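Local coordinates for p-47 protein (Clostridium botulinum E1 str. 'BoNT E Beluga', PDB 5WIX) that is of unknown function but has a TULIP-type fold resembling bactericidal/permeability-increasing protein, which hints at binding of lipid-like molecules, at residues Y21-V26 with I207-T212. Sequence-based numbering, arbitrary orientation.
Sequences YGWDIV and ILSVVT
Leu208 is matched by two residues of the opposing antiparallel strand, Asp24 and Ile25, a worked example of the classic beta bulge. The carbonyl of Leu208 takes two backbone donors: Asp24 N lies 3.0 Å from Leu208 O, nearly in line with the C=O bond, whereas Ile25 N, at 3.2 Å from the same Leu208 O, sits above the carbonyl plane. In return Leu208 N donates to Ile25 O at 2.9 Å. Asp24 turns its side chain toward the partner strand, where Asp24 OD2 accepts a weak hydrogen bond from Val210 N at 3.4 Å; a long, weak ion pair with Arg214 also reaches this oxygen.

Apolar contacts line both faces of the pair. On one, the Trp23 indole crosses the Ile207 side chain at about a right angle, and Ile207 CG2 makes a CH-pi contact 3.6 Å from the centroid of the five-membered ring. That same methyl meets Val26 CG2 at 3.5 Å, so it serves both the indole and the valine. On the other face Ile25 and Leu208 run side by side in plain apolar packing. The CG of Leu208 lies between its backbone N and carbonyl carbon (chi1 75°), beside Ile25 CB.

Beyond the pair, Ser220 O accepts a hydrogen bond from Trp23 NE1, and Leu242 of helix 240-252 touches Ile25 and Val210. Strand 25-30 lies between strands 203-210 and 234-238 in a six-stranded antiparallel sheet, while strand 187-195 borders 203-210 on its far side.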
loop_
_atom_site.group_PDB
_atom_site.type_symbol
_atom_site.label_atom_id
_atom_site.label_comp_id
_atom_site.label_asym_id
_atom_site.label_seq_id
_atom_site.Cartn_x
_atom_site.Cartn_y
_atom_site.Cartn_z
ATOM N N TYR A 21 0.188 0.584 -10.590
ATOM C CA TYR A 21 -0.283 0.023 -11.852
ATOM C C TYR A 21 -1.759 -0.354 -11.756
ATOM O O TYR A 21 -2.094 -1.524 -11.610
ATOM C CB TYR A 21 0.544 -1.212 -12.239
ATOM C CG TYR A 21 1.990 -0.917 -12.595
ATOM C CD1 TYR A 21 2.328 -0.387 -13.833
ATOM C CD2 TYR A 21 3.014 -1.174 -11.698
ATOM C CE1 TYR A 21 3.645 -0.116 -14.163
ATOM C CE2 TYR A 21 4.333 -0.907 -12.023
ATOM C CZ TYR A 21 4.641 -0.377 -13.256
ATOM O OH TYR A 21 5.947 -0.105 -13.586
ATOM N N GLY A 22 -2.639 0.641 -11.819
ATOM C CA GLY A 22 -4.072 0.399 -11.825
ATOM C C GLY A 22 -4.666 -0.310 -10.610
ATOM O O GLY A 22 -5.874 -0.549 -10.559
ATOM N N TRP A 23 -3.833 -0.649 -9.632
ATOM C CA TRP A 23 -4.298 -1.310 -8.415
ATOM C C TRP A 23 -4.530 -0.313 -7.281
ATOM O O TRP A 23 -4.054 0.825 -7.355
ATOM C CB TRP A 23 -3.281 -2.368 -7.994
ATOM C CG TRP A 23 -3.385 -3.602 -8.807
ATOM C CD1 TRP A 23 -2.772 -3.856 -9.991
ATOM C CD2 TRP A 23 -4.162 -4.762 -8.497
ATOM N NE1 TRP A 23 -3.113 -5.107 -10.440
ATOM C CE2 TRP A 23 -3.964 -5.685 -9.538
ATOM C CE3 TRP A 23 -4.997 -5.111 -7.432
ATOM C CZ2 TRP A 23 -4.575 -6.935 -9.550
ATOM C CZ3 TRP A 23 -5.602 -6.350 -7.447
ATOM C CH2 TRP A 23 -5.388 -7.250 -8.500
ATOM N N ASP A 24 -5.235 -0.729 -6.228
ATOM C CA ASP A 24 -5.645 0.232 -5.173
ATOM C C ASP A 24 -4.671 0.369 -4.004
ATOM O O ASP A 24 -4.286 1.478 -3.615
ATOM C CB ASP A 24 -7.018 -0.140 -4.604
ATOM C CG ASP A 24 -8.156 0.446 -5.399
ATOM O OD1 ASP A 24 -7.980 1.552 -5.969
ATOM O OD2 ASP A 24 -9.220 -0.212 -5.449
ATOM N N ILE A 25 -4.329 -0.760 -3.404
ATOM C CA ILE A 25 -3.305 -0.803 -2.379
ATOM C C ILE A 25 -2.426 -1.999 -2.685
ATOM O O ILE A 25 -2.935 -3.094 -2.941
ATOM C CB ILE A 25 -3.904 -0.926 -0.962
ATOM C CG1 ILE A 25 -4.692 0.321 -0.598
ATOM C CG2 ILE A 25 -2.808 -1.144 0.058
ATOM C CD1 ILE A 25 -5.156 0.340 0.838
ATOM N N VAL A 26 -1.116 -1.790 -2.693
ATOM C CA VAL A 26 -0.174 -2.866 -2.973
ATOM C C VAL A 26 0.726 -3.048 -1.758
ATOM O O VAL A 26 1.256 -2.058 -1.241
ATOM C CB VAL A 26 0.661 -2.558 -4.230
ATOM C CG1 VAL A 26 1.620 -3.696 -4.549
ATOM C CG2 VAL A 26 -0.255 -2.269 -5.409
ATOM N N ILE A 207 -1.261 -7.795 -4.045
ATOM C CA ILE A 207 -1.970 -6.664 -4.639
ATOM C C ILE A 207 -3.483 -6.672 -4.320
ATOM O O ILE A 207 -4.098 -7.738 -4.339
ATOM C CB ILE A 207 -1.782 -6.662 -6.177
ATOM C CG1 ILE A 207 -0.679 -7.619 -6.603
ATOM C CG2 ILE A 207 -1.384 -5.305 -6.669
ATOM C CD1 ILE A 207 -0.467 -7.593 -8.098
ATOM N N LEU A 208 -4.083 -5.504 -4.045
ATOM C CA LEU A 208 -5.528 -5.438 -3.769
ATOM C C LEU A 208 -6.318 -4.274 -4.371
ATOM O O LEU A 208 -5.771 -3.230 -4.758
ATOM C CB LEU A 208 -5.794 -5.403 -2.243
ATOM C CG LEU A 208 -5.544 -4.146 -1.383
ATOM C CD1 LEU A 208 -6.533 -3.040 -1.624
ATOM C CD2 LEU A 208 -5.608 -4.486 0.077
ATOM N N SER A 209 -7.635 -4.481 -4.361
ATOM C CA SER A 209 -8.642 -3.462 -4.584
ATOM C C SER A 209 -9.530 -3.379 -3.347
ATOM O O SER A 209 -10.098 -4.395 -2.929
ATOM C CB SER A 209 -9.481 -3.788 -5.817
ATOM O OG SER A 209 -8.671 -3.744 -6.973
ATOM N N VAL A 210 -9.712 -2.190 -2.782
ATOM C CA VAL A 210 -10.470 -2.075 -1.534
ATOM C C VAL A 210 -11.940 -1.677 -1.708
ATOM O O VAL A 210 -12.254 -0.652 -2.315
ATOM C CB VAL A 210 -9.802 -1.081 -0.563
ATOM C CG1 VAL A 210 -8.416 -1.574 -0.173
ATOM C CG2 VAL A 210 -9.726 0.303 -1.190
ATOM N N VAL A 211 -12.830 -2.504 -1.161
ATOM C CA VAL A 211 -14.271 -2.241 -1.153
ATOM C C VAL A 211 -14.887 -2.405 -2.539
ATOM O O VAL A 211 -15.786 -3.220 -2.749
ATOM C CB VAL A 211 -14.584 -0.829 -0.628
ATOM C CG1 VAL A 211 -16.083 -0.573 -0.652
ATOM C CG2 VAL A 211 -14.027 -0.649 0.777
ATOM N N THR A 212 -14.377 -1.619 -3.476
ATOM C CA THR A 212 -14.749 -1.685 -4.890
ATOM C C THR A 212 -14.523 -3.046 -5.511
ATOM O O THR A 212 -13.447 -3.633 -5.407
ATOM C CB THR A 212 -13.960 -0.661 -5.735
ATOM O OG1 THR A 212 -12.612 -0.576 -5.252
ATOM C CG2 THR A 212 -14.606 0.709 -5.688
#